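Local atomic coordinates of Ice-binding protein isoform1a (Antarctomyces psychrotrophicus, PDB entry 7BWX), a protein that binds ice as an antifreeze protein, engaging specific water positions of the ice prism planes. Residues A[11-17]-A[65-70]; A[31-37]-A[51-57]; A[159-163]-A[177-182]; A[187-191]-A[204-208]. The protein carries 1 engineered substitution. One frame throughout, in Å; residues are numbered along the deposited sequence.

Interaction 1: A[11-17]-A[65-70]; sequences LGAASSF and QAFADS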
loop_
_atom_site.group_PDB
_atom_site.type_symbol
_atom_site.label_atom_id
_atom_site.label_comp_id
_atom_site.label_asym_id
_atom_site.label_seq_id
_atom_site.Cartn_x
_atom_site.Cartn_y
_atom_site.Cartn_z
ATOM N N LEU A 11 9.373 -3.908 -7.436
ATOM C CA LEU A 11 8.052 -4.597 -7.386
ATOM C C LEU A 11 7.896 -5.476 -8.630
ATOM O O LEU A 11 6.885 -6.159 -8.716
ATOM C CB LEU A 11 6.916 -3.581 -7.310
ATOM C CG LEU A 11 6.834 -2.774 -6.019
ATOM C CD1 LEU A 11 5.673 -1.805 -6.077
ATOM C CD2 LEU A 11 6.705 -3.673 -4.835
ATOM N N GLY A 12 8.850 -5.417 -9.568
ATOM C CA GLY A 12 8.823 -6.240 -10.785
ATOM C C GLY A 12 7.481 -6.137 -11.494
ATOM O O GLY A 12 6.982 -5.020 -11.747
ATOM N N ALA A 13 6.840 -7.263 -11.783
ATOM C CA ALA A 13 5.595 -7.248 -12.562
ATOM C C ALA A 13 4.438 -6.714 -11.709
ATOM O O ALA A 13 3.405 -6.409 -12.324
ATOM C CB ALA A 13 5.256 -8.602 -13.117
ATOM N N ALA A 14 4.584 -6.586 -10.394
ATOM C CA ALA A 14 3.512 -6.014 -9.529
ATOM C C ALA A 14 3.433 -4.486 -9.708
ATOM O O ALA A 14 2.459 -3.885 -9.236
ATOM C CB ALA A 14 3.740 -6.384 -8.088
ATOM N N SER A 15 4.418 -3.855 -10.362
ATOM C CA SER A 15 4.552 -2.371 -10.355
ATOM C C SER A 15 3.372 -1.681 -11.061
ATOM O O SER A 15 3.129 -0.521 -10.737
ATOM C CB SER A 15 5.881 -1.935 -10.960
ATOM O OG SER A 15 5.786 -2.120 -12.365
ATOM N N SER A 16 2.629 -2.357 -11.937
ATOM C CA SER A 16 1.500 -1.763 -12.677
ATOM C C SER A 16 0.146 -1.978 -11.976
ATOM O O SER A 16 -0.889 -1.443 -12.490
ATOM C CB SER A 16 1.511 -2.293 -14.061
ATOM O OG SER A 16 1.172 -3.679 -14.071
ATOM N N PHE A 17 0.120 -2.684 -10.846
ATOM C CA PHE A 17 -1.149 -3.087 -10.178
ATOM C C PHE A 17 -1.591 -2.051 -9.155
ATOM O O PHE A 17 -0.784 -1.680 -8.292
ATOM C CB PHE A 17 -1.021 -4.478 -9.532
ATOM C CG PHE A 17 -1.065 -5.598 -10.544
ATOM C CD1 PHE A 17 0.040 -5.892 -11.342
ATOM C CD2 PHE A 17 -2.243 -6.273 -10.766
ATOM C CE1 PHE A 17 -0.030 -6.864 -12.324
ATOM C CE2 PHE A 17 -2.306 -7.277 -11.717
ATOM C CZ PHE A 17 -1.209 -7.570 -12.492
ATOM N N GLN A 65 3.396 -13.939 -11.949
ATOM C CA GLN A 65 4.709 -13.260 -11.806
ATOM C C GLN A 65 4.547 -12.036 -10.889
ATOM O O GLN A 65 5.422 -11.812 -10.027
ATOM C CB GLN A 65 5.294 -12.857 -13.152
ATOM C CG GLN A 65 6.737 -12.345 -13.066
ATOM C CD GLN A 65 7.679 -13.429 -12.588
ATOM O OE1 GLN A 65 7.823 -14.431 -13.252
ATOM N NE2 GLN A 65 8.234 -13.301 -11.389
ATOM N N ALA A 66 3.458 -11.300 -11.028
ATOM C CA ALA A 66 3.202 -10.104 -10.193
ATOM C C ALA A 66 3.072 -10.520 -8.726
ATOM O O ALA A 66 3.708 -9.885 -7.828
ATOM C CB ALA A 66 1.967 -9.339 -10.657
ATOM N N PHE A 67 2.305 -11.579 -8.443
ATOM C CA PHE A 67 2.158 -12.004 -7.045
ATOM C C PHE A 67 3.519 -12.430 -6.485
ATOM O O PHE A 67 3.911 -12.011 -5.356
ATOM C CB PHE A 67 1.103 -13.096 -6.893
ATOM C CG PHE A 67 0.955 -13.454 -5.454
ATOM C CD1 PHE A 67 0.405 -12.536 -4.572
ATOM C CD2 PHE A 67 1.448 -14.652 -4.964
ATOM C CE1 PHE A 67 0.340 -12.832 -3.226
ATOM C CE2 PHE A 67 1.338 -14.953 -3.619
ATOM C CZ PHE A 67 0.818 -14.027 -2.752
ATOM N N ALA A 68 4.232 -13.274 -7.204
ATOM C CA ALA A 68 5.570 -13.731 -6.753
ATOM C C ALA A 68 6.433 -12.492 -6.483
ATOM O O ALA A 68 7.067 -12.405 -5.444
ATOM C CB ALA A 68 6.217 -14.566 -7.801
ATOM N N ASP A 69 6.433 -11.538 -7.405
ATOM C CA ASP A 69 7.261 -10.309 -7.271
ATOM C C ASP A 69 6.823 -9.514 -6.038
ATOM O O ASP A 69 7.700 -8.958 -5.368
ATOM C CB ASP A 69 7.239 -9.476 -8.553
ATOM C CG ASP A 69 7.981 -10.143 -9.741
ATOM O OD1 ASP A 69 8.709 -11.203 -9.533
ATOM O OD2 ASP A 69 7.849 -9.614 -10.873
ATOM N N SER A 70 5.521 -9.457 -5.747
ATOM C CA SER A 70 4.996 -8.715 -4.577
ATOM C C SER A 70 5.548 -9.368 -3.318
ATOM O O SER A 70 5.926 -8.666 -2.361
ATOM C CB SER A 70 3.498 -8.618 -4.569
ATOM O OG SER A 70 2.854 -9.815 -4.174
#
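Ala66 sets its methyl group among Ala13, Ala14 and the ring of Phe17, where helix 61-79 lies against the N-terminal loop of the right-handed β-helix. Its CB is 4.2 Å from Ala13 CB, 4.3 Å from Ala14 CB and 3.6 Å from Phe17 CE1. Small side chains let the 3-10 turn at 13-14 come close to the helix: the CA atoms of Ala14 and Ala66 are just 4.2 Å apart. Ala14 CB also sits 3.5 Å from Ala66 O and 4.2 Å from Ser70 CB. One helical turn beyond Ala66, Asp69 supplies the polar part of the contact. Gly12, with positive phi, passes beside the carboxylate: a CB there would fall 2.3 Å from Asp69 OD2. On the solenoid side, Leu11 packs on Asn172 and Ile174 of strand 172-175, and Ala66 and Ser70 reach Leu20 of strand 19-20. Asp69 uses both oxygens: OD1 accepts from Gln65 NE2 at 2.8 Å, while OD2 takes an almost linear hydrogen bond from Ala13 N at 2.7 Å.

Interaction 2: A[31-37]-A[51-57]; sequences TVINGDM and LITGQLH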
loop_
_atom_site.group_PDB
_atom_site.type_symbol
_atom_site.label_atom_id
_atom_site.label_comp_id
_atom_site.label_asym_id
_atom_site.label_seq_id
_atom_site.Cartn_x
_atom_site.Cartn_y
_atom_site.Cartn_z
ATOM N N THR A 31 -16.096 2.315 -6.815
ATOM C CA THR A 31 -14.631 2.281 -6.792
ATOM C C THR A 31 -14.081 2.537 -8.184
ATOM O O THR A 31 -14.653 2.081 -9.186
ATOM C CB THR A 31 -14.209 0.952 -6.166
ATOM O OG1 THR A 31 -14.566 0.959 -4.779
ATOM C CG2 THR A 31 -12.743 0.699 -6.359
ATOM N N VAL A 32 -12.961 3.226 -8.235
ATOM C CA VAL A 32 -12.159 3.428 -9.452
ATOM C C VAL A 32 -10.727 3.021 -9.154
ATOM O O VAL A 32 -10.042 3.633 -8.275
ATOM C CB VAL A 32 -12.229 4.882 -9.945
ATOM C CG1 VAL A 32 -11.294 5.084 -11.105
ATOM C CG2 VAL A 32 -13.650 5.239 -10.301
ATOM N N ILE A 33 -10.278 1.995 -9.849
ATOM C CA ILE A 33 -8.867 1.541 -9.807
ATOM C C ILE A 33 -8.162 2.022 -11.060
ATOM O O ILE A 33 -8.435 1.455 -12.150
ATOM C CB ILE A 33 -8.743 0.012 -9.675
ATOM C CG1 ILE A 33 -9.573 -0.560 -8.517
ATOM C CG2 ILE A 33 -7.285 -0.353 -9.580
ATOM C CD1 ILE A 33 -9.199 -0.053 -7.152
ATOM N N ASN A 34 -7.270 2.996 -10.919
ATOM C CA ASN A 34 -6.451 3.502 -12.043
ATOM C C ASN A 34 -5.132 2.736 -12.045
ATOM O O ASN A 34 -4.118 3.235 -11.555
ATOM C CB ASN A 34 -6.239 5.022 -12.007
ATOM C CG ASN A 34 -7.551 5.765 -12.077
ATOM O OD1 ASN A 34 -8.354 5.500 -12.975
ATOM N ND2 ASN A 34 -7.781 6.644 -11.101
ATOM N N GLY A 35 -5.172 1.532 -12.586
ATOM C CA GLY A 35 -4.088 0.556 -12.524
ATOM C C GLY A 35 -4.622 -0.805 -12.915
ATOM O O GLY A 35 -5.809 -0.939 -13.161
ATOM N N ASP A 36 -3.750 -1.780 -12.905
ATOM C CA ASP A 36 -4.105 -3.178 -13.195
ATOM C C ASP A 36 -4.692 -3.779 -11.929
ATOM O O ASP A 36 -4.438 -3.252 -10.806
ATOM C CB ASP A 36 -2.876 -3.937 -13.673
ATOM C CG ASP A 36 -2.315 -3.467 -15.005
ATOM O OD1 ASP A 36 -3.013 -2.745 -15.735
ATOM O OD2 ASP A 36 -1.173 -3.867 -15.300
ATOM N N MET A 37 -5.463 -4.841 -12.080
ATOM C CA MET A 37 -6.025 -5.589 -10.943
ATOM C C MET A 37 -5.845 -7.072 -11.226
ATOM O O MET A 37 -5.961 -7.498 -12.403
ATOM C CB MET A 37 -7.503 -5.294 -10.707
ATOM C CG MET A 37 -8.055 -5.999 -9.485
ATOM S SD MET A 37 -9.555 -5.157 -8.935
ATOM C CE MET A 37 -10.602 -5.443 -10.355
ATOM N N LEU A 51 -14.945 -0.042 -11.081
ATOM C CA LEU A 51 -14.292 -0.272 -12.370
ATOM C C LEU A 51 -12.792 -0.107 -12.309
ATOM O O LEU A 51 -12.248 0.500 -11.347
ATOM C CB LEU A 51 -14.921 0.650 -13.396
ATOM C CG LEU A 51 -14.690 2.127 -13.234
ATOM C CD1 LEU A 51 -13.482 2.567 -14.003
ATOM C CD2 LEU A 51 -15.880 2.845 -13.859
ATOM N N ILE A 52 -12.131 -0.674 -13.292
ATOM C CA ILE A 52 -10.668 -0.516 -13.383
ATOM C C ILE A 52 -10.355 0.036 -14.753
ATOM O O ILE A 52 -11.030 -0.357 -15.726
ATOM C CB ILE A 52 -9.922 -1.825 -13.067
ATOM C CG1 ILE A 52 -9.526 -2.588 -14.300
ATOM C CG2 ILE A 52 -10.716 -2.687 -12.115
ATOM C CD1 ILE A 52 -8.483 -3.601 -14.005
ATOM N N THR A 53 -9.318 0.851 -14.831
ATOM C CA THR A 53 -8.984 1.524 -16.093
ATOM C C THR A 53 -7.776 0.828 -16.680
ATOM O O THR A 53 -7.443 1.152 -17.793
ATOM C CB THR A 53 -8.783 3.021 -15.831
ATOM O OG1 THR A 53 -7.676 3.195 -14.943
ATOM C CG2 THR A 53 -10.028 3.599 -15.218
ATOM N N GLY A 54 -7.073 -0.013 -15.914
ATOM C CA GLY A 54 -5.917 -0.737 -16.473
ATOM C C GLY A 54 -6.362 -2.109 -16.922
ATOM O O GLY A 54 -7.528 -2.283 -17.252
ATOM N N GLN A 55 -5.491 -3.093 -16.835
ATOM C CA GLN A 55 -5.789 -4.465 -17.338
ATOM C C GLN A 55 -6.172 -5.368 -16.160
ATOM O O GLN A 55 -5.531 -5.285 -15.106
ATOM C CB GLN A 55 -4.562 -5.014 -18.064
ATOM C CG GLN A 55 -4.288 -4.350 -19.411
ATOM C CD GLN A 55 -3.148 -5.056 -20.113
ATOM O OE1 GLN A 55 -2.033 -4.536 -20.189
ATOM N NE2 GLN A 55 -3.394 -6.287 -20.565
ATOM N N LEU A 56 -7.126 -6.246 -16.370
ATOM C CA LEU A 56 -7.529 -7.274 -15.399
ATOM C C LEU A 56 -6.692 -8.519 -15.691
ATOM O O LEU A 56 -6.584 -8.932 -16.847
ATOM C CB LEU A 56 -9.033 -7.441 -15.582
ATOM C CG LEU A 56 -9.794 -8.198 -14.524
ATOM C CD1 LEU A 56 -9.483 -7.713 -13.107
ATOM C CD2 LEU A 56 -11.280 -8.089 -14.824
ATOM N N HIS A 57 -6.019 -9.064 -14.698
ATOM C CA HIS A 57 -5.201 -10.283 -14.855
ATOM C C HIS A 57 -5.660 -11.270 -13.795
ATOM O O HIS A 57 -5.146 -11.224 -12.672
ATOM C CB HIS A 57 -3.716 -9.958 -14.729
ATOM C CG HIS A 57 -3.169 -9.134 -15.843
ATOM N ND1 HIS A 57 -2.873 -9.695 -17.071
ATOM C CD2 HIS A 57 -2.765 -7.828 -15.886
ATOM C CE1 HIS A 57 -2.376 -8.759 -17.872
ATOM N NE2 HIS A 57 -2.281 -7.595 -17.162
HETATM O O HOH W 1 -0.978 -5.235 -17.649
#
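Leu51 starts the pairing with both backbone groups: its N donates to Thr31 O and its O accepts from Ile33 N, each at 2.9 Å, while its side chain lies near Val32 (CG to Val32 CG2, 4.4 Å). Ile52 turns to the face shared with Ile33 and Met37; its CB is 4.0 Å from Ile33 CB and its CG2 only 3.3 Å from Met37 CE, and Phe47 packs on both Ile52 and Met37. Thr53 N donates to Ile33 O (2.9 Å), and its OG1 lies 3.1 Å from Asn34 OD1. At Gly54 the two segments bend together, joined by a weak hydrogen bond from Gly54 N to Gly35 O; a CB here would run into that oxygen. Gln55 N then binds Asp36 OD1 (2.7 Å), a side chain standing in for a backbone acceptor, and Gln55 O takes Met37 N (3.1 Å). Leu56 CD1 covers Met37 CE at 3.7 Å. His57 N closes the series on Met37 O (2.8 Å); its ND1 binds Asp60, while a water bridges its NE2 to Asp36 OD2. Bridged parallel strands on either side of a bend at Gly35 and Gly54 are how successive coils stack in this right-handed β-helix.

Interaction 3: A[159-163]-A[177-182]; sequences SSATL and ALIAAQ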
loop_
_atom_site.group_PDB
_atom_site.type_symbol
_atom_site.label_atom_id
_atom_site.label_comp_id
_atom_site.label_asym_id
_atom_site.label_seq_id
_atom_site.Cartn_x
_atom_site.Cartn_y
_atom_site.Cartn_z
ATOM N N SER A 159 1.049 -7.954 9.274
ATOM C CA SER A 159 -0.211 -8.738 9.168
ATOM C C SER A 159 -1.183 -8.048 8.187
ATOM O O SER A 159 -0.994 -8.208 6.945
ATOM C CB SER A 159 -0.834 -9.044 10.492
ATOM O OG SER A 159 -1.110 -7.854 11.239
ATOM N N SER A 160 -2.139 -7.261 8.699
ATOM C CA SER A 160 -3.228 -6.706 7.880
ATOM C C SER A 160 -3.300 -5.192 8.038
ATOM O O SER A 160 -2.926 -4.656 9.109
ATOM C CB SER A 160 -4.531 -7.367 8.218
ATOM O OG SER A 160 -4.487 -8.755 7.892
ATOM N N ALA A 161 -3.731 -4.530 6.963
ATOM C CA ALA A 161 -3.907 -3.074 6.905
ATOM C C ALA A 161 -5.399 -2.771 6.855
ATOM O O ALA A 161 -6.140 -3.398 6.044
ATOM C CB ALA A 161 -3.182 -2.468 5.735
ATOM N N THR A 162 -5.800 -1.762 7.644
ATOM C CA THR A 162 -7.157 -1.196 7.625
ATOM C C THR A 162 -7.001 0.285 7.278
ATOM O O THR A 162 -6.408 1.021 8.121
ATOM C CB THR A 162 -7.864 -1.424 8.966
ATOM O OG1 THR A 162 -7.758 -2.780 9.378
ATOM C CG2 THR A 162 -9.312 -0.986 8.908
ATOM N N LEU A 163 -7.489 0.721 6.117
ATOM C CA LEU A 163 -7.373 2.146 5.728
ATOM C C LEU A 163 -8.714 2.817 6.074
ATOM O O LEU A 163 -9.787 2.360 5.621
ATOM C CB LEU A 163 -6.970 2.255 4.258
ATOM C CG LEU A 163 -5.756 1.423 3.847
ATOM C CD1 LEU A 163 -5.414 1.683 2.406
ATOM C CD2 LEU A 163 -4.570 1.720 4.764
ATOM N N ALA A 177 -1.079 -10.163 4.829
ATOM C CA ALA A 177 -2.429 -10.751 4.792
ATOM C C ALA A 177 -3.416 -9.736 4.167
ATOM O O ALA A 177 -3.242 -9.414 2.997
ATOM C CB ALA A 177 -2.783 -11.178 6.173
ATOM N N LEU A 178 -4.429 -9.301 4.897
ATOM C CA LEU A 178 -5.605 -8.604 4.328
ATOM C C LEU A 178 -5.272 -7.127 4.129
ATOM O O LEU A 178 -4.547 -6.574 4.985
ATOM C CB LEU A 178 -6.767 -8.713 5.308
ATOM C CG LEU A 178 -8.111 -8.188 4.797
ATOM C CD1 LEU A 178 -8.634 -9.144 3.733
ATOM C CD2 LEU A 178 -9.133 -8.078 5.935
ATOM N N ILE A 179 -5.820 -6.519 3.066
ATOM C CA ILE A 179 -5.889 -5.035 2.963
ATOM C C ILE A 179 -7.348 -4.685 2.847
ATOM O O ILE A 179 -7.972 -5.133 1.895
ATOM C CB ILE A 179 -5.058 -4.443 1.825
ATOM C CG1 ILE A 179 -3.596 -4.799 1.968
ATOM C CG2 ILE A 179 -5.219 -2.913 1.775
ATOM C CD1 ILE A 179 -2.747 -4.420 0.799
ATOM N N ALA A 180 -7.860 -3.874 3.770
ATOM C CA ALA A 180 -9.256 -3.382 3.760
ATOM C C ALA A 180 -9.216 -1.854 3.626
ATOM O O ALA A 180 -8.651 -1.181 4.488
ATOM C CB ALA A 180 -9.981 -3.819 4.983
ATOM N N ALA A 181 -9.751 -1.344 2.522
ATOM C CA ALA A 181 -9.931 0.096 2.306
ATOM C C ALA A 181 -11.397 0.405 2.607
ATOM O O ALA A 181 -12.302 -0.068 1.894
ATOM C CB ALA A 181 -9.465 0.431 0.925
ATOM N N GLN A 182 -11.629 1.142 3.676
ATOM C CA GLN A 182 -12.992 1.512 4.103
ATOM C C GLN A 182 -13.522 2.668 3.235
ATOM O O GLN A 182 -12.759 3.258 2.434
ATOM C CB GLN A 182 -12.995 1.840 5.594
ATOM C CG GLN A 182 -12.675 0.612 6.441
ATOM C CD GLN A 182 -12.635 0.889 7.923
ATOM O OE1 GLN A 182 -12.480 2.008 8.380
ATOM N NE2 GLN A 182 -12.798 -0.170 8.691
#
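Strands 161-163 and 179-181 run side by side in parallel, their axes 4.8 Å apart and only 7° from alignment. Ala161 pairs with Ile179, Thr162 with Ala180 and Leu163 with Ala181. The hydrogen bonds alternate in direction, as parallel strands require: Ala161 N to Leu178 O (3.0 Å), Ala180 N to Ala161 O (2.9 Å), Leu163 N to Ala180 O (2.8 Å) and Gln182 N to Leu163 O (2.9 Å). Before the strands begin, Ala177 N still reaches Ser159 O at 2.9 Å, and Ser160 OG accepts from Leu178 N at 3.0 Å, so a side-chain oxygen extends the pairing just ahead of the strands.

Side chains sort onto two faces. Ala161, Ile179, Leu163 and Ala181 share the buried one, with Ala161 CB 4.4 Å from Ile179 CG1 and Leu163 CD1 4.5 Å from Ala181 CB. On the other, Thr162 and Ala180 stand in register, and the extended side chain of Gln182 runs out on the same side, its NE2 3.6 Å from Thr162 CG2.

These are the two central strands of a six-stranded parallel sheet on one side of the β-helix. Thr162 continues the backbone pairing to strand 134-136, Ala180 and Ala181 touch strand 197-200, and across the solenoid interior Leu163 and Ile179 pack on Leu191 of strand 186-192.

Interaction 4: A[187-191]-A[204-208]; sequences INGAL and VTVQN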
loop_
_atom_site.group_PDB
_atom_site.type_symbol
_atom_site.label_atom_id
_atom_site.label_comp_id
_atom_site.label_asym_id
_atom_site.label_seq_id
_atom_site.Cartn_x
_atom_site.Cartn_y
_atom_site.Cartn_z
ATOM N N ILE A 187 -5.994 6.310 -2.410
ATOM C CA ILE A 187 -4.589 5.852 -2.427
ATOM C C ILE A 187 -3.962 6.314 -3.741
ATOM O O ILE A 187 -4.494 6.029 -4.822
ATOM C CB ILE A 187 -4.504 4.308 -2.238
ATOM C CG1 ILE A 187 -5.087 3.852 -0.910
ATOM C CG2 ILE A 187 -3.060 3.842 -2.365
ATOM C CD1 ILE A 187 -6.541 3.429 -0.976
ATOM N N ASN A 188 -2.844 6.998 -3.626
ATOM C CA ASN A 188 -1.857 7.210 -4.695
ATOM C C ASN A 188 -0.739 6.245 -4.409
ATOM O O ASN A 188 0.114 6.522 -3.529
ATOM C CB ASN A 188 -1.341 8.659 -4.755
ATOM C CG ASN A 188 -2.377 9.601 -5.362
ATOM O OD1 ASN A 188 -3.233 9.192 -6.177
ATOM N ND2 ASN A 188 -2.328 10.861 -4.952
ATOM N N GLY A 189 -0.804 5.101 -5.093
ATOM C CA GLY A 189 0.087 3.960 -4.814
ATOM C C GLY A 189 -0.596 2.684 -5.215
ATOM O O GLY A 189 -1.217 2.649 -6.311
ATOM N N ALA A 190 -0.546 1.681 -4.361
ATOM C CA ALA A 190 -0.981 0.317 -4.728
ATOM C C ALA A 190 -1.321 -0.475 -3.482
ATOM O O ALA A 190 -0.757 -0.171 -2.429
ATOM C CB ALA A 190 0.106 -0.334 -5.530
ATOM N N LEU A 191 -2.248 -1.423 -3.616
ATOM C CA LEU A 191 -2.667 -2.339 -2.547
ATOM C C LEU A 191 -2.259 -3.764 -2.943
ATOM O O LEU A 191 -2.930 -4.338 -3.820
ATOM C CB LEU A 191 -4.176 -2.215 -2.319
ATOM C CG LEU A 191 -4.666 -0.795 -2.044
ATOM C CD1 LEU A 191 -6.149 -0.788 -1.855
ATOM C CD2 LEU A 191 -3.975 -0.147 -0.863
ATOM N N VAL A 204 -7.936 4.270 -6.240
ATOM C CA VAL A 204 -6.524 3.855 -6.181
ATOM C C VAL A 204 -5.904 4.213 -7.514
ATOM O O VAL A 204 -6.386 3.729 -8.587
ATOM C CB VAL A 204 -6.396 2.341 -5.922
ATOM C CG1 VAL A 204 -4.920 1.956 -5.853
ATOM C CG2 VAL A 204 -7.194 1.916 -4.723
ATOM N N THR A 205 -4.876 5.024 -7.463
ATOM C CA THR A 205 -4.148 5.451 -8.661
ATOM C C THR A 205 -2.675 5.080 -8.558
ATOM O O THR A 205 -1.931 5.690 -7.761
ATOM C CB THR A 205 -4.323 6.969 -8.864
ATOM O OG1 THR A 205 -5.720 7.232 -8.913
ATOM C CG2 THR A 205 -3.636 7.433 -10.130
ATOM N N VAL A 206 -2.225 4.225 -9.446
ATOM C CA VAL A 206 -0.809 3.799 -9.462
ATOM C C VAL A 206 0.060 4.994 -9.878
ATOM O O VAL A 206 -0.321 5.692 -10.769
ATOM C CB VAL A 206 -0.628 2.566 -10.365
ATOM C CG1 VAL A 206 0.833 2.176 -10.490
ATOM C CG2 VAL A 206 -1.455 1.406 -9.834
ATOM N N GLN A 207 1.206 5.158 -9.243
ATOM C CA GLN A 207 2.151 6.282 -9.456
ATOM C C GLN A 207 3.454 5.745 -10.027
ATOM O O GLN A 207 3.765 4.603 -9.745
ATOM C CB GLN A 207 2.439 6.976 -8.119
ATOM C CG GLN A 207 1.177 7.458 -7.404
ATOM C CD GLN A 207 0.437 8.514 -8.192
ATOM O OE1 GLN A 207 -0.764 8.418 -8.473
ATOM N NE2 GLN A 207 1.165 9.530 -8.579
ATOM N N ASN A 208 4.199 6.590 -10.734
ATOM C CA ASN A 208 5.539 6.292 -11.315
ATOM C C ASN A 208 6.618 7.221 -10.718
ATOM O O ASN A 208 6.247 8.238 -10.068
ATOM C CB ASN A 208 5.436 6.370 -12.833
ATOM C CG ASN A 208 4.329 5.460 -13.326
ATOM O OD1 ASN A 208 3.299 5.911 -13.816
ATOM N ND2 ASN A 208 4.508 4.167 -13.148
#
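Two backbone hydrogen bonds hold these segments in parallel register: Thr205 N donates to Ile187 O at 2.9 Å, and Gly189 N donates to Thr205 O at 3.0 Å. They join neighbouring coils of the right-handed β-helix at a corner, since segment 187-191 turns at Asn188 and Gly189 from one face of the solenoid to the next. Three CA-H...O contacts follow the same seam, the last from Val206 CA to Gly189 O at 3.4 Å. Gly189, with phi of 153°, makes the turn without a side chain.

On the outward face, Asn188 and Thr205 are paired neighbours whose polar ends continue the row in both directions: Asn188 ND2 binds Glu170, and Thr205 OG1 binds Asn34 ND2. Gln207 lies alongside the corner, its CG 3.8 Å from Gly189 N.

The opposite face is apolar. Ile187 and Val204 point into the solenoid, where Leu163 packs on Ile187 as well as on Leu191. Because the chain turns at the corner, Val204 is approached by residues on both sides of that corner: CG1 sits 3.8 Å from Gly189 O, and CG2 is 4.1 Å from both Ile187 CD1 and Leu191 CD1.

Along the chain, interaction 2 is nested inside the loop closed by interaction 1, followed by interactions 3 and 4. The fold does not keep that order: strand 203-205 of interaction 4 lies between strands 32-34 and 186-192, so the N-terminal coil stacks on the C-terminal one. There interactions 2 and 4, centres 11 Å apart, share a sheet, with Asn34 N 2.6 Å from Val204 O. Interaction 3 lies in the six-stranded sheet, 15 Å from interaction 4 between centres, and meets it through the core. Interaction 1 sets helix 61-79, which follows strand 56-58, beside the solenoid; Phe17 touches both interactions 2 and 4. The contacts thus join terminal coils, two solenoid walls and the flanking helix.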